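PDB 2R78: sensor protein from Geobacter sulfurreducens PCA, which probably acts as a sensor histidine kinase, using ATP to phosphorylate a protein histidine in two-component signalling, this chain being its PAS domain. Local coordinates for residues Ile44-Asp49 against Trp88-Asp93. Numbering follows the deposited sequence.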
loop_
_atom_site.group_PDB
_atom_site.type_symbol
_atom_site.label_atom_id
_atom_site.label_comp_id
_atom_site.label_asym_id
_atom_site.label_seq_id
_atom_site.Cartn_x
_atom_site.Cartn_y
_atom_site.Cartn_z
ATOM N N ILE B 44 5.037 -0.275 15.960
ATOM C CA ILE B 44 5.553 0.424 17.145
ATOM C C ILE B 44 4.700 0.198 18.428
ATOM O O ILE B 44 4.980 0.767 19.486
ATOM C CB ILE B 44 5.741 1.930 16.842
ATOM C CG1 ILE B 44 4.413 2.670 16.731
ATOM C CG2 ILE B 44 6.514 2.129 15.531
ATOM C CD1 ILE B 44 4.595 4.120 16.410
ATOM N N GLY B 45 3.681 -0.648 18.351
ATOM C CA GLY B 45 2.797 -0.911 19.497
ATOM C C GLY B 45 2.091 0.317 20.073
ATOM O O GLY B 45 1.886 0.410 21.292
ATOM N N TYR B 46 1.734 1.269 19.207
ATOM C CA TYR B 46 0.935 2.437 19.596
ATOM C C TYR B 46 -0.494 2.194 19.175
ATOM O O TYR B 46 -0.742 1.468 18.206
ATOM C CB TYR B 46 1.393 3.704 18.870
ATOM C CG TYR B 46 2.619 4.397 19.418
ATOM C CD1 TYR B 46 3.602 3.690 20.104
ATOM C CD2 TYR B 46 2.811 5.759 19.214
ATOM C CE1 TYR B 46 4.730 4.320 20.588
ATOM C CE2 TYR B 46 3.941 6.398 19.695
ATOM C CZ TYR B 46 4.905 5.659 20.371
ATOM O OH TYR B 46 6.036 6.259 20.871
ATOM N N THR B 47 -1.434 2.825 19.872
ATOM C CA THR B 47 -2.807 2.866 19.393
ATOM C C THR B 47 -2.907 4.018 18.404
ATOM O O THR B 47 -2.081 4.933 18.417
ATOM C CB THR B 47 -3.851 3.094 20.517
ATOM O OG1 THR B 47 -3.786 4.451 20.979
ATOM C CG2 THR B 47 -3.648 2.107 21.669
ATOM N N ARG B 48 -3.940 3.968 17.564
ATOM C CA ARG B 48 -4.244 5.043 16.630
ATOM C C ARG B 48 -4.372 6.408 17.327
ATOM O O ARG B 48 -3.854 7.401 16.843
ATOM C CB ARG B 48 -5.531 4.709 15.834
ATOM C CG ARG B 48 -5.846 5.656 14.690
ATOM C CD ARG B 48 -7.065 5.177 13.852
ATOM N NE ARG B 48 -7.531 6.194 12.907
ATOM C CZ ARG B 48 -8.232 7.280 13.247
ATOM N NH1 ARG B 48 -8.598 7.498 14.508
ATOM N NH2 ARG B 48 -8.586 8.166 12.319
ATOM N N ASP B 49 -5.051 6.457 18.473
ATOM C CA ASP B 49 -5.241 7.727 19.186
ATOM C C ASP B 49 -3.956 8.328 19.732
ATOM O O ASP B 49 -3.794 9.539 19.754
ATOM C CB ASP B 49 -6.244 7.528 20.335
ATOM C CG ASP B 49 -7.603 7.131 19.828
ATOM O OD1 ASP B 49 -7.906 7.471 18.655
ATOM O OD2 ASP B 49 -8.359 6.466 20.580
ATOM N N TRP B 88 12.399 6.086 17.440
ATOM C CA TRP B 88 12.572 5.739 18.844
ATOM C C TRP B 88 11.203 5.926 19.483
ATOM O O TRP B 88 10.692 7.046 19.582
ATOM C CB TRP B 88 13.555 6.652 19.549
ATOM C CG TRP B 88 14.976 6.506 19.183
ATOM C CD1 TRP B 88 15.915 5.741 19.817
ATOM C CD2 TRP B 88 15.650 7.165 18.117
ATOM N NE1 TRP B 88 17.140 5.913 19.218
ATOM C CE2 TRP B 88 16.996 6.780 18.168
ATOM C CE3 TRP B 88 15.254 8.066 17.135
ATOM C CZ2 TRP B 88 17.933 7.264 17.265
ATOM C CZ3 TRP B 88 16.187 8.545 16.243
ATOM C CH2 TRP B 88 17.498 8.144 16.303
ATOM N N THR B 89 10.616 4.807 19.897
ATOM C CA THR B 89 9.304 4.844 20.508
ATOM C C THR B 89 9.338 5.135 22.022
ATOM O O THR B 89 10.387 5.109 22.682
ATOM C CB THR B 89 8.579 3.539 20.316
ATOM O OG1 THR B 89 9.150 2.551 21.166
ATOM C CG2 THR B 89 8.651 3.085 18.857
ATOM N N ARG B 90 8.163 5.441 22.563
ATOM C CA ARG B 90 8.100 5.932 23.944
ATOM C C ARG B 90 8.429 4.816 24.955
ATOM O O ARG B 90 8.750 5.092 26.128
ATOM C CB ARG B 90 6.723 6.532 24.229
ATOM C CG ARG B 90 5.650 5.506 24.162
ATOM C CD ARG B 90 4.300 6.047 24.503
ATOM N NE ARG B 90 3.407 4.901 24.624
ATOM C CZ ARG B 90 2.317 4.709 23.889
ATOM N NH1 ARG B 90 1.599 3.603 24.066
ATOM N NH2 ARG B 90 1.935 5.613 22.998
ATOM N N ASN B 91 8.349 3.559 24.505
ATOM C CA ASN B 91 8.656 2.436 25.364
ATOM C C ASN B 91 10.096 1.968 25.229
ATOM O O ASN B 91 10.441 0.919 25.767
ATOM C CB ASN B 91 7.733 1.258 25.047
ATOM C CG ASN B 91 8.263 0.399 23.945
ATOM O OD1 ASN B 91 8.291 -0.843 24.049
ATOM N ND2 ASN B 91 8.709 1.037 22.874
ATOM N N GLY B 92 10.923 2.694 24.467
ATOM C CA GLY B 92 12.348 2.380 24.354
ATOM C C GLY B 92 12.767 1.615 23.104
ATOM O O GLY B 92 13.940 1.339 22.910
ATOM N N ASP B 93 11.825 1.266 22.244
ATOM C CA ASP B 93 12.181 0.517 21.043
ATOM C C ASP B 93 12.820 1.432 19.981
ATOM O O ASP B 93 12.629 2.644 20.001
ATOM C CB ASP B 93 10.944 -0.227 20.514
ATOM C CG ASP B 93 10.448 -1.295 21.505
ATOM O OD1 ASP B 93 11.310 -1.897 22.181
ATOM O OD2 ASP B 93 9.218 -1.521 21.606
HETATM O O HOH W 1 6.925 0.714 21.230
#
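The oxygen of water 1 is held by three hydrogen bonds. It donates to Ile44 O at 2.6 Å and to Asp93 OD2 at 3.2 Å. It accepts from Thr89 OG1 at 2.9 Å. The water thus ties the Schellman end of helix 38-44 to the hairpin turn between strands 81-88 and 94-103 of this PAS fold. A direct bond runs beside it. Arg90 N meets the edge of the Tyr46 ring, in its plane, and donates to Tyr46 OH at 2.8 Å, bent to 145°. Arg90 CG sits between its backbone N and carbonyl carbon (chi1 65°). From there the extended chain reaches across the tyrosine, the two side chains meeting tip to tip. Its guanidinium stacks at 19° to the ring, with NH2 3.6 Å above the ring centre, a cation-pi contact. Ile44 CD1 covers the opposite face near the rim. Thr89 CG2 packs on Ile44 CB at 3.7 Å. An alanine at Tyr46 would remove the hydroxyl acceptor and the stacking face, and would probably weaken the hold of 44-49 on the turn. Glu50 OE1 forms a salt bridge to Arg90 NH1 and accepts from Thr47 N. The positive charge is probably balanced mainly by Glu50, while the tyrosine face adds cation-pi attraction; together they would limit guanidinium rotation.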